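Local coordinates for alanine racemase, biosynthetic (Pseudomonas aeruginosa PAO1, PDB 6A2F), which belongs to the alanine racemase family, pairing an N-terminal TIM-barrel-type domain with a C-terminal domain rich in beta strands, at residues 1-13 and 346-358. Numbering follows the deposited sequence.
Sequences MRPLVATVDLSAI and SKVTARVPRRYSH
Ala6, Thr7 and Val8 pair in parallel with Arg354, Arg355 and Tyr356, a worked example of how the two ends of a chain can close a fold: the N-terminal strand 4-8 leads straight into helix 10-22 of the barrel-type domain, yet it joins the mixed sheet of the C-terminal domain, between strands 234-246 and 354-356. Four backbone bonds hold the pair. Ala6 N donates to Pro353 O and Arg355 N to Ala6 O; Val8 N then reaches Arg355 O at 2.8 Å in an almost straight bond (175°), and Ser357 N closes on Val8 O.

Apolar packing lies on the face bearing Ala6, Val8 and Tyr356. The Tyr356 ring runs alongside Val8, CE1 lying 3.5 Å from Val8 CB, while Leu10 CG comes within 3.8 Å of Tyr356 CD1; the hydroxyl is held by His40 O. Ala6 CB meets Arg354 CD, and further along Leu4 CD2 touches Val352 CG2 at 3.7 Å. On the other face, Val5 CG1 crosses the bent Arg355 chain at CG.

Charge gathers near the start of the chain. The guanidinium groups of Arg2 and Arg351, their planes 34° apart, approach with Arg2 NH1 over one face of Arg351; Asp275 forms salt bridges with both, and Arg351 also pairs with Asp303 and with Glu63 of the second subunit, which probably offsets the like charges. A water bridges Arg2 NH1 and Arg351 O.

Arg354 ties its strand to the type I turn from Thr349 to Val352 and to Val348 just before it. Its chain folds back at chi2 (-62°), bringing NH2 to Val348 O and NH1 to both Thr349 O and Val352 O, the last lying in the guanidinium plane at 2.7 Å from NH1.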
ATOM      1  N   MET A   1      14.499  -9.122 -14.965  1.00 17.32           N
ATOM      2  CA  MET A   1      13.436  -8.437 -14.173  1.00 17.20           C
ATOM      3  C   MET A   1      13.885  -8.164 -12.741  1.00 16.42           C
ATOM      4  O   MET A   1      14.826  -8.789 -12.247  1.00 16.25           O
ATOM      5  CB  MET A   1      12.118  -9.236 -14.186  1.00 18.07           C
ATOM      6  CG  MET A   1      12.185 -10.646 -13.621  1.00 18.91           C
ATOM      7  SD  MET A   1      10.562 -11.258 -13.095  1.00 20.52           S
ATOM      8  CE  MET A   1      10.828 -13.027 -13.211  1.00 20.88           C
ATOM      9  N   ARG A   2      13.212  -7.217 -12.090  1.00 15.32           N
ATOM     10  CA  ARG A   2      13.415  -6.953 -10.672  1.00 14.49           C
ATOM     11  C   ARG A   2      13.068  -8.225  -9.872  1.00 13.84           C
ATOM     12  O   ARG A   2      11.990  -8.795 -10.053  1.00 13.56           O
ATOM     13  CB  ARG A   2      12.556  -5.759 -10.231  1.00 14.39           C
ATOM     14  CG  ARG A   2      12.894  -5.205  -8.855  1.00 14.25           C
ATOM     15  CD  ARG A   2      12.197  -3.877  -8.598  1.00 14.13           C
ATOM     16  NE  ARG A   2      12.331  -3.442  -7.204  1.00 14.01           N
ATOM     17  CZ  ARG A   2      11.350  -3.462  -6.306  1.00 13.89           C
ATOM     18  NH1 ARG A   2      10.140  -3.893  -6.637  1.00 13.99           N
ATOM     19  NH2 ARG A   2      11.578  -3.049  -5.068  1.00 13.71           N
ATOM     20  N   PRO A   3      13.988  -8.683  -9.002  1.00 13.25           N
ATOM     21  CA  PRO A   3      13.744  -9.924  -8.273  1.00 12.84           C
ATOM     22  C   PRO A   3      12.768  -9.728  -7.115  1.00 12.51           C
ATOM     23  O   PRO A   3      13.173  -9.687  -5.950  1.00 12.37           O
ATOM     24  CB  PRO A   3      15.137 -10.330  -7.766  1.00 12.96           C
ATOM     25  CG  PRO A   3      16.048  -9.171  -8.036  1.00 13.13           C
ATOM     26  CD  PRO A   3      15.235  -8.033  -8.575  1.00 13.16           C
ATOM     27  N   LEU A   4      11.490  -9.583  -7.455  1.00 12.14           N
ATOM     28  CA  LEU A   4      10.412  -9.518  -6.475  1.00 11.87           C
ATOM     29  C   LEU A   4       9.133 -10.091  -7.061  1.00 11.75           C
ATOM     30  O   LEU A   4       8.600  -9.579  -8.057  1.00 11.73           O
ATOM     31  CB  LEU A   4      10.178  -8.089  -5.983  1.00 11.81           C
ATOM     32  CG  LEU A   4       9.089  -7.944  -4.918  1.00 11.76           C
ATOM     33  CD1 LEU A   4       9.521  -8.552  -3.591  1.00 11.76           C
ATOM     34  CD2 LEU A   4       8.740  -6.482  -4.737  1.00 11.74           C
ATOM     35  N   VAL A   5       8.649 -11.158  -6.434  1.00 11.54           N
ATOM     36  CA  VAL A   5       7.480 -11.885  -6.918  1.00 11.45           C
ATOM     37  C   VAL A   5       6.584 -12.308  -5.752  1.00 11.33           C
ATOM     38  O   VAL A   5       7.065 -12.821  -4.737  1.00 11.23           O
ATOM     39  CB  VAL A   5       7.880 -13.122  -7.768  1.00 11.37           C
ATOM     40  CG1 VAL A   5       6.660 -13.943  -8.146  1.00 11.35           C
ATOM     41  CG2 VAL A   5       8.623 -12.708  -9.031  1.00 11.28           C
ATOM     42  N   ALA A   6       5.284 -12.069  -5.904  1.00 11.20           N
ATOM     43  CA  ALA A   6       4.288 -12.587  -4.978  1.00 11.17           C
ATOM     44  C   ALA A   6       3.695 -13.879  -5.553  1.00 11.15           C
ATOM     45  O   ALA A   6       2.905 -13.849  -6.500  1.00 11.23           O
ATOM     46  CB  ALA A   6       3.203 -11.552  -4.715  1.00 11.00           C
ATOM     47  N   THR A   7       4.106 -15.010  -4.991  1.00 11.07           N
ATOM     48  CA  THR A   7       3.605 -16.310  -5.414  1.00 11.00           C
ATOM     49  C   THR A   7       2.362 -16.644  -4.600  1.00 10.89           C
ATOM     50  O   THR A   7       2.400 -16.666  -3.362  1.00 10.88           O
ATOM     51  CB  THR A   7       4.688 -17.402  -5.263  1.00 11.05           C
ATOM     52  OG1 THR A   7       5.814 -17.057  -6.076  1.00 11.09           O
ATOM     53  CG2 THR A   7       4.166 -18.773  -5.694  1.00 10.96           C
ATOM     54  N   VAL A   8       1.264 -16.886  -5.310  1.00 10.70           N
ATOM     55  CA  VAL A   8      -0.019 -17.180  -4.688  1.00 10.58           C
ATOM     56  C   VAL A   8      -0.382 -18.654  -4.882  1.00 10.69           C
ATOM     57  O   VAL A   8      -0.435 -19.159  -6.015  1.00 10.62           O
ATOM     58  CB  VAL A   8      -1.141 -16.267  -5.233  1.00 10.49           C
ATOM     59  CG1 VAL A   8      -2.462 -16.543  -4.529  1.00 10.45           C
ATOM     60  CG2 VAL A   8      -0.765 -14.800  -5.085  1.00 10.44           C
ATOM     61  N   ASP A   9      -0.614 -19.340  -3.764  1.00 10.81           N
ATOM     62  CA  ASP A   9      -1.050 -20.732  -3.779  1.00 10.86           C
ATOM     63  C   ASP A   9      -2.577 -20.800  -3.762  1.00 10.87           C
ATOM     64  O   ASP A   9      -3.207 -20.706  -2.700  1.00 10.89           O
ATOM     65  CB  ASP A   9      -0.448 -21.500  -2.594  1.00 10.94           C
ATOM     66  CG  ASP A   9      -0.719 -22.998  -2.660  1.00 11.07           C
ATOM     67  OD1 ASP A   9      -1.543 -23.440  -3.491  1.00 11.20           O
ATOM     68  OD2 ASP A   9      -0.103 -23.743  -1.875  1.00 11.11           O
ATOM     69  N   LEU A  10      -3.160 -20.975  -4.945  1.00 10.93           N
ATOM     70  CA  LEU A  10      -4.614 -21.000  -5.104  1.00 10.89           C
ATOM     71  C   LEU A  10      -5.275 -22.203  -4.432  1.00 10.93           C
ATOM     72  O   LEU A  10      -6.383 -22.097  -3.909  1.00 11.04           O
ATOM     73  CB  LEU A  10      -5.006 -20.920  -6.581  1.00 10.83           C
ATOM     74  CG  LEU A  10      -4.707 -19.603  -7.316  1.00 10.87           C
ATOM     75  CD1 LEU A  10      -4.895 -19.773  -8.816  1.00 10.74           C
ATOM     76  CD2 LEU A  10      -5.547 -18.442  -6.795  1.00 10.78           C
ATOM     77  N   SER A  11      -4.587 -23.340  -4.427  1.00 11.01           N
ATOM     78  CA  SER A  11      -5.133 -24.550  -3.813  1.00 11.06           C
ATOM     79  C   SER A  11      -5.075 -24.506  -2.279  1.00 11.00           C
ATOM     80  O   SER A  11      -5.815 -25.232  -1.607  1.00 11.07           O
ATOM     81  CB  SER A  11      -4.450 -25.803  -4.368  1.00 11.13           C
ATOM     82  OG  SER A  11      -3.157 -25.938  -3.827  1.00 11.40           O
ATOM     83  N   ALA A  12      -4.212 -23.654  -1.727  1.00 10.85           N
ATOM     84  CA  ALA A  12      -4.255 -23.356  -0.293  1.00 10.76           C
ATOM     85  C   ALA A  12      -5.535 -22.584   0.065  1.00 10.76           C
ATOM     86  O   ALA A  12      -6.134 -22.816   1.117  1.00 10.76           O
ATOM     87  CB  ALA A  12      -3.018 -22.586   0.143  1.00 10.66           C
ATOM     88  N   ILE A  13      -5.949 -21.675  -0.819  1.00 10.73           N
ATOM     89  CA  ILE A  13      -7.192 -20.919  -0.642  1.00 10.65           C
ATOM     90  C   ILE A  13      -8.400 -21.861  -0.695  1.00 10.71           C
ATOM     91  O   ILE A  13      -9.314 -21.749   0.127  1.00 10.72           O
ATOM     92  CB  ILE A  13      -7.319 -19.770  -1.672  1.00 10.60           C
ATOM     93  CG1 ILE A  13      -6.247 -18.709  -1.402  1.00 10.58           C
ATOM     94  CG2 ILE A  13      -8.713 -19.146  -1.639  1.00 10.52           C
ATOM     95  CD1 ILE A  13      -6.025 -17.722  -2.530  1.00 10.52           C
ATOM     96  N   SER A 346      -3.118  -7.083   1.652  1.00 10.63           N
ATOM     97  CA  SER A 346      -3.968  -6.314   0.741  1.00 10.63           C
ATOM     98  C   SER A 346      -3.287  -5.089   0.131  1.00 10.67           C
ATOM     99  O   SER A 346      -3.835  -4.473  -0.783  1.00 10.69           O
ATOM    100  CB  SER A 346      -5.284  -5.923   1.416  1.00 10.50           C
ATOM    101  OG  SER A 346      -5.067  -4.928   2.386  1.00 10.50           O
ATOM    102  N   LYS A 347      -2.096  -4.747   0.620  1.00 10.76           N
ATOM    103  CA  LYS A 347      -1.370  -3.580   0.108  1.00 10.90           C
ATOM    104  C   LYS A 347      -0.161  -3.890  -0.777  1.00 10.97           C
ATOM    105  O   LYS A 347       0.585  -2.979  -1.161  1.00 11.00           O
ATOM    106  CB  LYS A 347      -0.981  -2.626   1.233  1.00 10.88           C
ATOM    107  CG  LYS A 347      -2.098  -1.673   1.590  1.00 11.08           C
ATOM    108  CD  LYS A 347      -1.549  -0.350   2.088  1.00 11.32           C
ATOM    109  CE  LYS A 347      -1.690  -0.226   3.590  1.00 11.25           C
ATOM    110  NZ  LYS A 347      -1.613   1.201   4.004  1.00 11.41           N
ATOM    111  N   VAL A 348       0.030  -5.165  -1.098  1.00 10.89           N
ATOM    112  CA  VAL A 348       1.020  -5.547  -2.098  1.00 11.05           C
ATOM    113  C   VAL A 348       0.609  -4.901  -3.432  1.00 11.25           C
ATOM    114  O   VAL A 348      -0.452  -5.203  -3.987  1.00 11.32           O
ATOM    115  CB  VAL A 348       1.157  -7.083  -2.200  1.00 10.91           C
ATOM    116  CG1 VAL A 348       2.136  -7.467  -3.295  1.00 10.79           C
ATOM    117  CG2 VAL A 348       1.594  -7.666  -0.863  1.00 10.70           C
ATOM    118  N   THR A 349       1.447  -3.994  -3.924  1.00 11.54           N
ATOM    119  CA  THR A 349       1.068  -3.086  -5.022  1.00 11.76           C
ATOM    120  C   THR A 349       1.122  -3.724  -6.408  1.00 11.96           C
ATOM    121  O   THR A 349       1.712  -4.790  -6.589  1.00 11.87           O
ATOM    122  CB  THR A 349       1.940  -1.816  -5.028  1.00 11.65           C
ATOM    123  OG1 THR A 349       3.323  -2.192  -5.080  1.00 11.61           O
ATOM    124  CG2 THR A 349       1.682  -0.974  -3.780  1.00 11.53           C
ATOM    125  N   ALA A 350       0.516  -3.042  -7.380  1.00 12.35           N
ATOM    126  CA  ALA A 350       0.403  -3.528  -8.760  1.00 12.84           C
ATOM    127  C   ALA A 350       1.739  -3.917  -9.390  1.00 13.22           C
ATOM    128  O   ALA A 350       1.801  -4.859 -10.185  1.00 13.45           O
ATOM    129  CB  ALA A 350      -0.314  -2.506  -9.631  1.00 12.71           C
ATOM    130  N   ARG A 351       2.806  -3.211  -9.022  1.00 13.51           N
ATOM    131  CA  ARG A 351       4.117  -3.453  -9.627  1.00 13.76           C
ATOM    132  C   ARG A 351       4.805  -4.728  -9.145  1.00 14.00           C
ATOM    133  O   ARG A 351       5.822  -5.131  -9.703  1.00 14.09           O
ATOM    134  CB  ARG A 351       5.029  -2.248  -9.441  1.00 13.68           C
ATOM    135  CG  ARG A 351       5.595  -2.087  -8.046  1.00 13.69           C
ATOM    136  CD  ARG A 351       6.687  -1.040  -8.096  1.00 13.70           C
ATOM    137  NE  ARG A 351       7.446  -0.999  -6.859  1.00 13.54           N
ATOM    138  CZ  ARG A 351       8.602  -0.368  -6.717  1.00 13.36           C
ATOM    139  NH1 ARG A 351       9.211  -0.390  -5.542  1.00 13.39           N
ATOM    140  NH2 ARG A 351       9.148   0.275  -7.743  1.00 13.06           N
ATOM    141  N   VAL A 352       4.261  -5.350  -8.104  1.00 14.35           N
ATOM    142  CA  VAL A 352       4.716  -6.671  -7.684  1.00 14.69           C
ATOM    143  C   VAL A 352       3.948  -7.710  -8.495  1.00 15.17           C
ATOM    144  O   VAL A 352       2.739  -7.867  -8.310  1.00 15.09           O
ATOM    145  CB  VAL A 352       4.485  -6.911  -6.178  1.00 14.48           C
ATOM    146  CG1 VAL A 352       5.002  -8.285  -5.767  1.00 14.22           C
ATOM    147  CG2 VAL A 352       5.141  -5.811  -5.359  1.00 14.24           C
ATOM    148  N   PRO A 353       4.638  -8.406  -9.419  1.00 15.85           N
ATOM    149  CA  PRO A 353       3.942  -9.407 -10.228  1.00 16.25           C
ATOM    150  C   PRO A 353       3.421 -10.561  -9.385  1.00 16.74           C
ATOM    151  O   PRO A 353       4.039 -10.933  -8.387  1.00 16.93           O
ATOM    152  CB  PRO A 353       5.019  -9.899 -11.206  1.00 15.99           C
ATOM    153  CG  PRO A 353       6.319  -9.485 -10.618  1.00 16.07           C
ATOM    154  CD  PRO A 353       6.042  -8.238  -9.834  1.00 16.02           C
ATOM    155  N   ARG A 354       2.278 -11.103  -9.782  1.00 17.45           N
ATOM    156  CA  ARG A 354       1.713 -12.265  -9.125  1.00 18.60           C
ATOM    157  C   ARG A 354       1.975 -13.497  -9.990  1.00 20.07           C
ATOM    158  O   ARG A 354       1.715 -13.472 -11.194  1.00 20.19           O
ATOM    159  CB  ARG A 354       0.203 -12.074  -8.894  1.00 18.19           C
ATOM    160  CG  ARG A 354      -0.221 -10.731  -8.293  1.00 17.87           C
ATOM    161  CD  ARG A 354       0.367 -10.513  -6.905  1.00 17.52           C
ATOM    162  NE  ARG A 354      -0.453  -9.660  -6.048  1.00 17.15           N
ATOM    163  CZ  ARG A 354      -0.309  -8.342  -5.912  1.00 17.13           C
ATOM    164  NH1 ARG A 354       0.625  -7.686  -6.590  1.00 17.10           N
ATOM    165  NH2 ARG A 354      -1.106  -7.675  -5.090  1.00 16.79           N
ATOM    166  N   ARG A 355       2.522 -14.552  -9.384  1.00 22.07           N
ATOM    167  CA  ARG A 355       2.632 -15.865 -10.037  1.00 24.07           C
ATOM    168  C   ARG A 355       1.708 -16.840  -9.322  1.00 24.57           C
ATOM    169  O   ARG A 355       1.579 -16.793  -8.096  1.00 24.31           O
ATOM    170  CB  ARG A 355       4.066 -16.422 -10.010  1.00 25.74           C
ATOM    171  CG  ARG A 355       5.148 -15.646 -10.758  1.00 27.85           C
ATOM    172  CD  ARG A 355       4.905 -15.491 -12.255  1.00 29.85           C
ATOM    173  NE  ARG A 355       4.277 -14.205 -12.560  1.00 31.81           N
ATOM    174  CZ  ARG A 355       4.418 -13.536 -13.705  1.00 32.97           C
ATOM    175  NH1 ARG A 355       3.798 -12.371 -13.870  1.00 32.48           N
ATOM    176  NH2 ARG A 355       5.176 -14.021 -14.687  1.00 33.66           N
ATOM    177  N   TYR A 356       1.082 -17.734 -10.082  1.00 25.15           N
ATOM    178  CA  TYR A 356       0.116 -18.667  -9.508  1.00 26.65           C
ATOM    179  C   TYR A 356       0.584 -20.106  -9.626  1.00 29.53           C
ATOM    180  O   TYR A 356       0.962 -20.562 -10.703  1.00 30.05           O
ATOM    181  CB  TYR A 356      -1.280 -18.428 -10.097  1.00 24.54           C
ATOM    182  CG  TYR A 356      -1.791 -17.047  -9.741  1.00 23.20           C
ATOM    183  CD1 TYR A 356      -2.489 -16.827  -8.555  1.00 22.69           C
ATOM    184  CD2 TYR A 356      -1.527 -15.950 -10.564  1.00 22.53           C
ATOM    185  CE1 TYR A 356      -2.933 -15.559  -8.209  1.00 22.33           C
ATOM    186  CE2 TYR A 356      -1.962 -14.677 -10.227  1.00 22.09           C
ATOM    187  CZ  TYR A 356      -2.665 -14.484  -9.048  1.00 22.28           C
ATOM    188  OH  TYR A 356      -3.105 -13.220  -8.705  1.00 21.83           O
ATOM    189  N   SER A 357       0.576 -20.810  -8.498  1.00 33.86           N
ATOM    190  CA  SER A 357       1.247 -22.100  -8.398  1.00 38.80           C
ATOM    191  C   SER A 357       0.353 -23.296  -8.717  1.00 43.98           C
ATOM    192  O   SER A 357      -0.843 -23.311  -8.394  1.00 43.77           O
ATOM    193  CB  SER A 357       1.919 -22.265  -7.027  1.00 38.39           C
ATOM    194  OG  SER A 357       0.979 -22.197  -5.971  1.00 38.03           O
ATOM    195  N   HIS A 358       0.967 -24.290  -9.360  1.00 50.57           N
ATOM    196  CA  HIS A 358       0.310 -25.523  -9.793  1.00 55.83           C
ATOM    197  C   HIS A 358       1.311 -26.684  -9.828  1.00 58.52           C
ATOM    198  O   HIS A 358       0.994 -27.812  -9.441  1.00 60.21           O
ATOM    199  CB  HIS A 358      -0.351 -25.340 -11.171  1.00 58.28           C
ATOM    200  CG  HIS A 358       0.486 -24.574 -12.153  1.00 60.69           C
ATOM    201  ND1 HIS A 358       0.274 -23.239 -12.432  1.00 61.68           N
ATOM    202  CD2 HIS A 358       1.533 -24.956 -12.924  1.00 62.16           C
ATOM    203  CE1 HIS A 358       1.155 -22.832 -13.328  1.00 62.31           C
ATOM    204  NE2 HIS A 358       1.930 -23.855 -13.644  1.00 63.32           N
ATOM    205  OXT HIS A 358       2.464 -26.528 -10.242  1.00 58.79           O
TER
HETATM  206  O   HOH W   1       9.022  -4.994  -8.963  1.00 12.42           O